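Long-range contacts in sulfur oxygenase/reductase (Halothiobacillus neapolitanus, PDB 6QPA), which probably oxygenates and disproportionates elemental sulfur at a mononuclear iron site, working as an assembly of 24 subunits: residues M12-N17 and V110-W115; G163-M168 and P294-F299. All blocks are in the same frame, centred on the assembly; numbering follows the deposited sequence.

Interaction 1 of 2, residues M12-N17 and V110-W115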
ATOM      1  N   MET A  12      30.098  16.537 -42.466  1.00 34.25           N
ATOM      2  CA  MET A  12      28.670  16.460 -42.176  1.00 33.78           C
ATOM      3  C   MET A  12      28.307  15.011 -41.908  1.00 37.29           C
ATOM      4  O   MET A  12      28.586  14.137 -42.740  1.00 38.11           O
ATOM      5  CB  MET A  12      27.849  17.003 -43.338  1.00 28.49           C
ATOM      6  CG  MET A  12      28.164  18.435 -43.711  1.00 30.68           C
ATOM      7  SD  MET A  12      27.445  18.819 -45.315  1.00 41.16           S
ATOM      8  CE  MET A  12      27.729  20.585 -45.367  1.00 38.09           C
ATOM      9  N   ALA A  13      27.711  14.760 -40.742  1.00 29.86           N
ATOM     10  CA  ALA A  13      27.237  13.442 -40.356  1.00 34.52           C
ATOM     11  C   ALA A  13      25.919  13.587 -39.611  1.00 34.80           C
ATOM     12  O   ALA A  13      25.586  14.659 -39.107  1.00 38.92           O
ATOM     13  CB  ALA A  13      28.245  12.715 -39.460  1.00 30.16           C
ATOM     14  N   LYS A  14      25.166  12.496 -39.548  1.00 30.58           N
ATOM     15  CA  LYS A  14      23.981  12.409 -38.701  1.00 28.35           C
ATOM     16  C   LYS A  14      24.189  11.252 -37.739  1.00 35.08           C
ATOM     17  O   LYS A  14      24.500  10.135 -38.163  1.00 37.11           O
ATOM     18  CB  LYS A  14      22.704  12.256 -39.522  1.00 38.48           C
ATOM     19  CG  LYS A  14      22.373  13.517 -40.326  1.00 46.17           C
ATOM     20  CD  LYS A  14      21.085  13.363 -41.104  1.00 62.95           C
ATOM     21  CE  LYS A  14      20.697  14.665 -41.794  1.00 73.39           C
ATOM     22  NZ  LYS A  14      20.461  15.758 -40.784  1.00 84.09           N
ATOM     23  N   ILE A  15      24.077  11.538 -36.444  1.00 30.32           N
ATOM     24  CA  ILE A  15      24.450  10.587 -35.420  1.00 30.92           C
ATOM     25  C   ILE A  15      23.253  10.313 -34.523  1.00 35.04           C
ATOM     26  O   ILE A  15      22.319  11.121 -34.405  1.00 35.27           O
ATOM     27  CB  ILE A  15      25.655  11.085 -34.599  1.00 40.07           C
ATOM     28  CG1 ILE A  15      25.256  12.292 -33.748  1.00 35.32           C
ATOM     29  CG2 ILE A  15      26.809  11.470 -35.556  1.00 28.84           C
ATOM     30  CD1 ILE A  15      26.357  12.822 -32.920  1.00 36.47           C
ATOM     31  N   ALA A  16      23.310   9.156 -33.865  1.00 28.09           N
ATOM     32  CA  ALA A  16      22.243   8.731 -32.976  1.00 29.18           C
ATOM     33  C   ALA A  16      22.160   9.650 -31.768  1.00 34.00           C
ATOM     34  O   ALA A  16      23.171  10.020 -31.176  1.00 35.13           O
ATOM     35  CB  ALA A  16      22.461   7.279 -32.530  1.00 31.18           C
ATOM     36  N   ASN A  17      20.939  10.029 -31.412  1.00 30.79           N
ATOM     37  CA  ASN A  17      20.695  10.920 -30.285  1.00 39.64           C
ATOM     38  C   ASN A  17      20.422  10.057 -29.055  1.00 38.13           C
ATOM     39  O   ASN A  17      19.285   9.742 -28.712  1.00 43.92           O
ATOM     40  CB  ASN A  17      19.538  11.859 -30.602  1.00 39.64           C
ATOM     41  CG  ASN A  17      19.275  12.848 -29.498  1.00 47.12           C
ATOM     42  OD1 ASN A  17      19.958  12.845 -28.477  1.00 43.15           O
ATOM     43  ND2 ASN A  17      18.295  13.720 -29.704  1.00 43.27           N
ATOM     44  N   VAL A 110      27.063   6.500 -36.040  1.00 35.60           N
ATOM     45  CA  VAL A 110      26.770   7.188 -37.297  1.00 32.28           C
ATOM     46  C   VAL A 110      25.595   6.505 -37.991  1.00 32.10           C
ATOM     47  O   VAL A 110      25.573   5.280 -38.163  1.00 34.45           O
ATOM     48  CB  VAL A 110      28.016   7.230 -38.206  1.00 39.59           C
ATOM     49  CG1 VAL A 110      27.664   7.719 -39.602  1.00 31.80           C
ATOM     50  CG2 VAL A 110      29.077   8.141 -37.594  1.00 38.37           C
ATOM     51  N   ILE A 111      24.609   7.306 -38.370  1.00 28.92           N
ATOM     52  CA  ILE A 111      23.470   6.843 -39.135  1.00 34.90           C
ATOM     53  C   ILE A 111      23.553   7.296 -40.587  1.00 35.04           C
ATOM     54  O   ILE A 111      23.056   6.595 -41.472  1.00 35.71           O
ATOM     55  CB  ILE A 111      22.158   7.327 -38.468  1.00 37.49           C
ATOM     56  CG1 ILE A 111      21.925   6.548 -37.162  1.00 35.16           C
ATOM     57  CG2 ILE A 111      20.936   7.244 -39.409  1.00 28.41           C
ATOM     58  CD1 ILE A 111      20.907   7.161 -36.256  1.00 28.06           C
ATOM     59  N   GLU A 112      24.196   8.426 -40.856  1.00 33.91           N
ATOM     60  CA  GLU A 112      24.354   8.949 -42.203  1.00 42.20           C
ATOM     61  C   GLU A 112      25.650   9.751 -42.241  1.00 42.79           C
ATOM     62  O   GLU A 112      26.040  10.369 -41.245  1.00 34.67           O
ATOM     63  CB  GLU A 112      23.135   9.804 -42.576  1.00 45.19           C
ATOM     64  CG  GLU A 112      22.932  10.088 -44.040  1.00 65.18           C
ATOM     65  CD  GLU A 112      21.603  10.788 -44.292  1.00 75.45           C
ATOM     66  OE1 GLU A 112      20.833  11.013 -43.319  1.00 68.61           O
ATOM     67  OE2 GLU A 112      21.339  11.120 -45.469  1.00 83.91           O
ATOM     68  N   GLY A 113      26.332   9.718 -43.385  1.00 40.68           N
ATOM     69  CA  GLY A 113      27.608  10.391 -43.511  1.00 35.72           C
ATOM     70  C   GLY A 113      28.782   9.483 -43.179  1.00 38.57           C
ATOM     71  O   GLY A 113      28.613   8.276 -43.006  1.00 45.42           O
ATOM     72  N   PRO A 114      30.004  10.048 -43.062  1.00 35.66           N
ATOM     73  CA  PRO A 114      30.301  11.477 -43.209  1.00 32.97           C
ATOM     74  C   PRO A 114      30.351  11.889 -44.677  1.00 38.65           C
ATOM     75  O   PRO A 114      30.592  11.050 -45.541  1.00 38.86           O
ATOM     76  CB  PRO A 114      31.681  11.618 -42.564  1.00 29.48           C
ATOM     77  CG  PRO A 114      32.346  10.345 -42.928  1.00 34.37           C
ATOM     78  CD  PRO A 114      31.239   9.274 -42.846  1.00 32.19           C
ATOM     79  N   TRP A 115      30.050  13.155 -44.941  1.00 34.90           N
ATOM     80  CA  TRP A 115      30.241  13.769 -46.246  1.00 33.31           C
ATOM     81  C   TRP A 115      30.951  15.080 -45.971  1.00 32.22           C
ATOM     82  O   TRP A 115      30.476  15.875 -45.159  1.00 32.49           O
ATOM     83  CB  TRP A 115      28.901  13.975 -46.956  1.00 32.15           C
ATOM     84  CG  TRP A 115      28.976  14.469 -48.364  1.00 34.42           C
ATOM     85  CD1 TRP A 115      28.514  15.668 -48.836  1.00 33.85           C
ATOM     86  CD2 TRP A 115      29.513  13.765 -49.506  1.00 35.20           C
ATOM     87  NE1 TRP A 115      28.729  15.752 -50.199  1.00 36.39           N
ATOM     88  CE2 TRP A 115      29.351  14.604 -50.628  1.00 34.28           C
ATOM     89  CE3 TRP A 115      30.127  12.507 -49.680  1.00 32.07           C
ATOM     90  CZ2 TRP A 115      29.760  14.225 -51.913  1.00 31.36           C
ATOM     91  CZ3 TRP A 115      30.558  12.139 -50.951  1.00 34.12           C
ATOM     92  CH2 TRP A 115      30.363  12.994 -52.055  1.00 31.89           C
TER

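Interaction 2 of 2, residues G163-M168 and P294-F299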
ATOM      1  N   GLY A 163      21.883  28.047 -43.187  1.00 29.19           N
ATOM      2  CA  GLY A 163      20.862  28.040 -44.214  1.00 26.82           C
ATOM      3  C   GLY A 163      21.365  27.400 -45.495  1.00 27.41           C
ATOM      4  O   GLY A 163      22.326  27.873 -46.100  1.00 27.17           O
ATOM      5  N   ASP A 164      20.709  26.307 -45.899  1.00 26.47           N
ATOM      6  CA  ASP A 164      21.088  25.547 -47.079  1.00 27.96           C
ATOM      7  C   ASP A 164      20.384  26.121 -48.314  1.00 30.22           C
ATOM      8  O   ASP A 164      19.150  26.160 -48.378  1.00 29.90           O
ATOM      9  CB  ASP A 164      20.734  24.072 -46.876  1.00 28.44           C
ATOM     10  CG  ASP A 164      21.446  23.163 -47.863  1.00 38.36           C
ATOM     11  OD1 ASP A 164      21.923  23.673 -48.889  1.00 34.21           O
ATOM     12  OD2 ASP A 164      21.558  21.947 -47.613  1.00 37.28           O
ATOM     13  N   HIS A 165      21.164  26.548 -49.300  1.00 28.11           N
ATOM     14  CA  HIS A 165      20.628  27.117 -50.528  1.00 28.43           C
ATOM     15  C   HIS A 165      21.254  26.410 -51.719  1.00 35.61           C
ATOM     16  O   HIS A 165      22.482  26.271 -51.779  1.00 33.57           O
ATOM     17  CB  HIS A 165      20.928  28.614 -50.638  1.00 28.15           C
ATOM     18  CG  HIS A 165      20.439  29.433 -49.487  1.00 30.38           C
ATOM     19  ND1 HIS A 165      21.024  29.397 -48.239  1.00 30.67           N
ATOM     20  CD2 HIS A 165      19.431  30.337 -49.406  1.00 28.69           C
ATOM     21  CE1 HIS A 165      20.387  30.228 -47.431  1.00 30.62           C
ATOM     22  NE2 HIS A 165      19.419  30.816 -48.115  1.00 31.12           N
ATOM     23  N   TRP A 166      20.424  25.971 -52.664  1.00 33.85           N
ATOM     24  CA  TRP A 166      20.900  25.543 -53.976  1.00 29.66           C
ATOM     25  C   TRP A 166      20.523  26.620 -54.980  1.00 28.14           C
ATOM     26  O   TRP A 166      19.339  26.931 -55.138  1.00 29.14           O
ATOM     27  CB  TRP A 166      20.307  24.204 -54.406  1.00 30.14           C
ATOM     28  CG  TRP A 166      20.634  23.022 -53.551  1.00 32.92           C
ATOM     29  CD1 TRP A 166      21.198  23.020 -52.295  1.00 33.30           C
ATOM     30  CD2 TRP A 166      20.400  21.647 -53.885  1.00 34.91           C
ATOM     31  NE1 TRP A 166      21.323  21.730 -51.841  1.00 29.38           N
ATOM     32  CE2 TRP A 166      20.847  20.868 -52.794  1.00 31.85           C
ATOM     33  CE3 TRP A 166      19.863  21.001 -55.004  1.00 37.01           C
ATOM     34  CZ2 TRP A 166      20.771  19.476 -52.789  1.00 31.55           C
ATOM     35  CZ3 TRP A 166      19.789  19.620 -55.000  1.00 38.60           C
ATOM     36  CH2 TRP A 166      20.230  18.872 -53.895  1.00 35.88           C
ATOM     37  N   VAL A 167      21.526  27.160 -55.680  1.00 33.29           N
ATOM     38  CA  VAL A 167      21.370  28.344 -56.514  1.00 29.54           C
ATOM     39  C   VAL A 167      21.242  27.931 -57.974  1.00 34.27           C
ATOM     40  O   VAL A 167      21.943  27.015 -58.431  1.00 31.10           O
ATOM     41  CB  VAL A 167      22.549  29.319 -56.293  1.00 31.72           C
ATOM     42  CG1 VAL A 167      22.541  30.453 -57.337  1.00 29.21           C
ATOM     43  CG2 VAL A 167      22.469  29.902 -54.873  1.00 31.87           C
ATOM     44  N   MET A 168      20.313  28.585 -58.695  1.00 27.37           N
ATOM     45  CA  MET A 168      20.122  28.325 -60.120  1.00 25.86           C
ATOM     46  C   MET A 168      21.402  28.591 -60.894  1.00 32.75           C
ATOM     47  O   MET A 168      22.118  29.558 -60.630  1.00 30.86           O
ATOM     48  CB  MET A 168      19.003  29.188 -60.699  1.00 29.17           C
ATOM     49  CG  MET A 168      17.670  28.965 -59.984  1.00 32.81           C
ATOM     50  SD  MET A 168      16.476  30.277 -60.335  1.00 38.85           S
ATOM     51  CE  MET A 168      16.116  29.962 -62.075  1.00 40.44           C
ATOM     52  N   PRO A 294      15.252  28.337 -48.960  1.00 37.02           N
ATOM     53  CA  PRO A 294      16.253  28.048 -47.923  1.00 31.85           C
ATOM     54  C   PRO A 294      15.754  27.070 -46.860  1.00 32.84           C
ATOM     55  O   PRO A 294      14.557  26.974 -46.635  1.00 32.43           O
ATOM     56  CB  PRO A 294      16.521  29.419 -47.296  1.00 34.44           C
ATOM     57  CG  PRO A 294      15.268  30.191 -47.536  1.00 40.57           C
ATOM     58  CD  PRO A 294      14.633  29.663 -48.789  1.00 34.36           C
ATOM     59  N   TYR A 295      16.680  26.332 -46.249  1.00 32.96           N
ATOM     60  CA  TYR A 295      16.390  25.455 -45.122  1.00 34.00           C
ATOM     61  C   TYR A 295      17.406  25.758 -44.027  1.00 34.53           C
ATOM     62  O   TYR A 295      18.617  25.699 -44.266  1.00 28.40           O
ATOM     63  CB  TYR A 295      16.459  23.980 -45.536  1.00 33.25           C
ATOM     64  CG  TYR A 295      16.022  23.002 -44.444  1.00 39.25           C
ATOM     65  CD1 TYR A 295      14.677  22.803 -44.161  1.00 32.11           C
ATOM     66  CD2 TYR A 295      16.961  22.264 -43.720  1.00 34.43           C
ATOM     67  CE1 TYR A 295      14.270  21.896 -43.177  1.00 33.66           C
ATOM     68  CE2 TYR A 295      16.571  21.362 -42.750  1.00 37.53           C
ATOM     69  CZ  TYR A 295      15.228  21.186 -42.472  1.00 37.52           C
ATOM     70  OH  TYR A 295      14.860  20.281 -41.506  1.00 36.18           O
ATOM     71  N   TYR A 296      16.925  26.106 -42.840  1.00 26.99           N
ATOM     72  CA  TYR A 296      17.786  26.552 -41.754  1.00 28.33           C
ATOM     73  C   TYR A 296      17.819  25.501 -40.650  1.00 37.04           C
ATOM     74  O   TYR A 296      16.780  25.200 -40.053  1.00 31.69           O
ATOM     75  CB  TYR A 296      17.291  27.893 -41.216  1.00 29.26           C
ATOM     76  CG  TYR A 296      17.746  29.054 -42.088  1.00 35.90           C
ATOM     77  CD1 TYR A 296      18.996  29.609 -41.911  1.00 40.90           C
ATOM     78  CD2 TYR A 296      16.947  29.560 -43.098  1.00 37.43           C
ATOM     79  CE1 TYR A 296      19.447  30.646 -42.672  1.00 48.27           C
ATOM     80  CE2 TYR A 296      17.397  30.615 -43.891  1.00 43.19           C
ATOM     81  CZ  TYR A 296      18.659  31.146 -43.668  1.00 51.48           C
ATOM     82  OH  TYR A 296      19.171  32.187 -44.420  1.00 60.65           O
ATOM     83  N   MET A 297      19.006  24.948 -40.385  1.00 31.63           N
ATOM     84  CA  MET A 297      19.234  24.072 -39.240  1.00 28.80           C
ATOM     85  C   MET A 297      19.866  24.860 -38.093  1.00 27.32           C
ATOM     86  O   MET A 297      20.745  25.696 -38.313  1.00 27.66           O
ATOM     87  CB  MET A 297      20.137  22.891 -39.620  1.00 32.67           C
ATOM     88  CG  MET A 297      19.558  22.000 -40.714  1.00 35.86           C
ATOM     89  SD  MET A 297      20.790  20.882 -41.411  1.00 39.37           S
ATOM     90  CE  MET A 297      21.114  19.831 -39.984  1.00 44.58           C
ATOM     91  N   PHE A 298      19.412  24.589 -36.868  1.00 28.29           N
ATOM     92  CA  PHE A 298      19.943  25.218 -35.664  1.00 30.90           C
ATOM     93  C   PHE A 298      20.992  24.310 -35.022  1.00 27.14           C
ATOM     94  O   PHE A 298      20.779  23.105 -34.906  1.00 27.11           O
ATOM     95  CB  PHE A 298      18.832  25.492 -34.640  1.00 24.68           C
ATOM     96  CG  PHE A 298      17.982  26.700 -34.943  1.00 28.48           C
ATOM     97  CD1 PHE A 298      17.626  27.016 -36.255  1.00 34.74           C
ATOM     98  CD2 PHE A 298      17.520  27.519 -33.901  1.00 27.08           C
ATOM     99  CE1 PHE A 298      16.820  28.125 -36.530  1.00 39.21           C
ATOM    100  CE2 PHE A 298      16.724  28.630 -34.162  1.00 25.04           C
ATOM    101  CZ  PHE A 298      16.363  28.930 -35.484  1.00 30.87           C
ATOM    102  N   PHE A 299      22.105  24.905 -34.587  1.00 23.37           N
ATOM    103  CA  PHE A 299      23.202  24.190 -33.946  1.00 26.72           C
ATOM    104  C   PHE A 299      23.686  24.896 -32.684  1.00 27.28           C
ATOM    105  O   PHE A 299      23.637  26.126 -32.565  1.00 28.39           O
ATOM    106  CB  PHE A 299      24.424  24.085 -34.841  1.00 23.01           C
ATOM    107  CG  PHE A 299      24.220  23.301 -36.089  1.00 27.19           C
ATOM    108  CD1 PHE A 299      23.707  23.912 -37.224  1.00 29.53           C
ATOM    109  CD2 PHE A 299      24.590  21.968 -36.152  1.00 31.31           C
ATOM    110  CE1 PHE A 299      23.553  23.211 -38.399  1.00 31.49           C
ATOM    111  CE2 PHE A 299      24.442  21.249 -37.328  1.00 30.87           C
ATOM    112  CZ  PHE A 299      23.914  21.878 -38.458  1.00 28.93           C
TER
HETATM  113  O   HOH W   1      18.000  32.690 -46.785  1.00 29.87           O

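Interaction 1 of 2, residues M12-N17 and V110-W115
K14 and E112 lie side by side and point the same way, their CB atoms 3.9 Å apart. E112 CG stands anti to the backbone N (chi1 -163°), whereas K14 CG stands anti to its carbonyl carbon, and the two stems run up the same face of the sheet. What touches is methylene and oxygen: K14 CD lies 3.2 Å from E112 OE1. K14 then bends at chi4, leaving NZ 5.4 Å from OE1, too far for a salt bridge although the opposite charges probably attract. Beneath this pair, K14 O accepts two bonds, from I111 N in its carbonyl plane at 2.8 Å and a longer one from E112 N at 3.2 Å, tilted somewhat from that plane. I111 and E112 thus share one partner, a classic beta bulge. K14 N answers with a nearly straight bond (173°) to E112 O, approaching from above that carbonyl plane. I111 CD1 reaches the loop after the strand and packs 4.0 Å from A16 CB. At the other end of the contact, M12 and W115 exchange two backbone bonds; just before W115, P114, after a cis peptide, sets its CA 3.2 Å from M12 O in a CA-H...O contact. Strand 7-15 is flanked on its other edge by strand 74-82, which I15 packs against, while W115 meets W166 and K292 of the second subunit.

Interaction 2 of 2, residues G163-M168 and P294-F299
Strands 163-167 and 294-299 run antiparallel, joined chiefly by a short, straight bond from D164 N to Y295 O (2.7 Å, 170° at the hydrogen); the return bond from Y295 N to D164 O is long and bent. At the neighbouring non-hydrogen-bonded pair, Y296 lays its ring over G163. The glycine CA sits 3.6 Å from the ring centroid, a CH-pi contact displaced toward the CD1 and CE1 rim. Y296 CG stands anti to the carbonyl carbon (chi1 -81°), and CE1 comes 3.3 Å from G163 CA, where a glycine leaves room for the ring. The same CA approaches Y295 O at 3.2 Å in a CA-H...O contact. These strands form part of a curled antiparallel sheet, consistent with the dimeric alpha+beta barrel fold of this family, and strand 251-259 borders strand 159-167 on its other edge. H165 turns an edge toward the face of Y296 in an offset T-shaped arrangement, planes at 87° and centroids 6.0 Å apart. P294 CA lies over one face of the imidazole near its rim, and P294 CB touches H165 NE2 at 3.3 Å. A weak bond from H165 ND1 back to G163 O and a water in the imidazole plane that bonds both H165 NE2 and Y296 OH would help to fix the ring's rotation. On the opposite face of the sheet D164 and Y295 carry their polar ends away from each other: D164 OD1 accepts from Q252 NE2, and Y295 OH bonds I111 O of the second subunit.

In the fold
Interaction 1 closes before interaction 2 opens along the chain, and their centres lie about 18 Å apart on one curled antiparallel sheet. Strands 7-15 and 290-305 are linked through strands 74-82 and 42-53, while strands 110-125 and 159-167 are linked through 193-204 and 251-259, so each contact is a seam in the same closed barrel of strands, and both seams face a second subunit. They meet directly, K14 NZ packing 4.2 Å from M297 CE. Across the subunit boundary they are partners: I111 and W115 of one subunit meet Y295 and W166 of the other. Interaction 1 lies near the iron site, with the P114 side chain about 8 Å from the iron, whereas interaction 2 is remote.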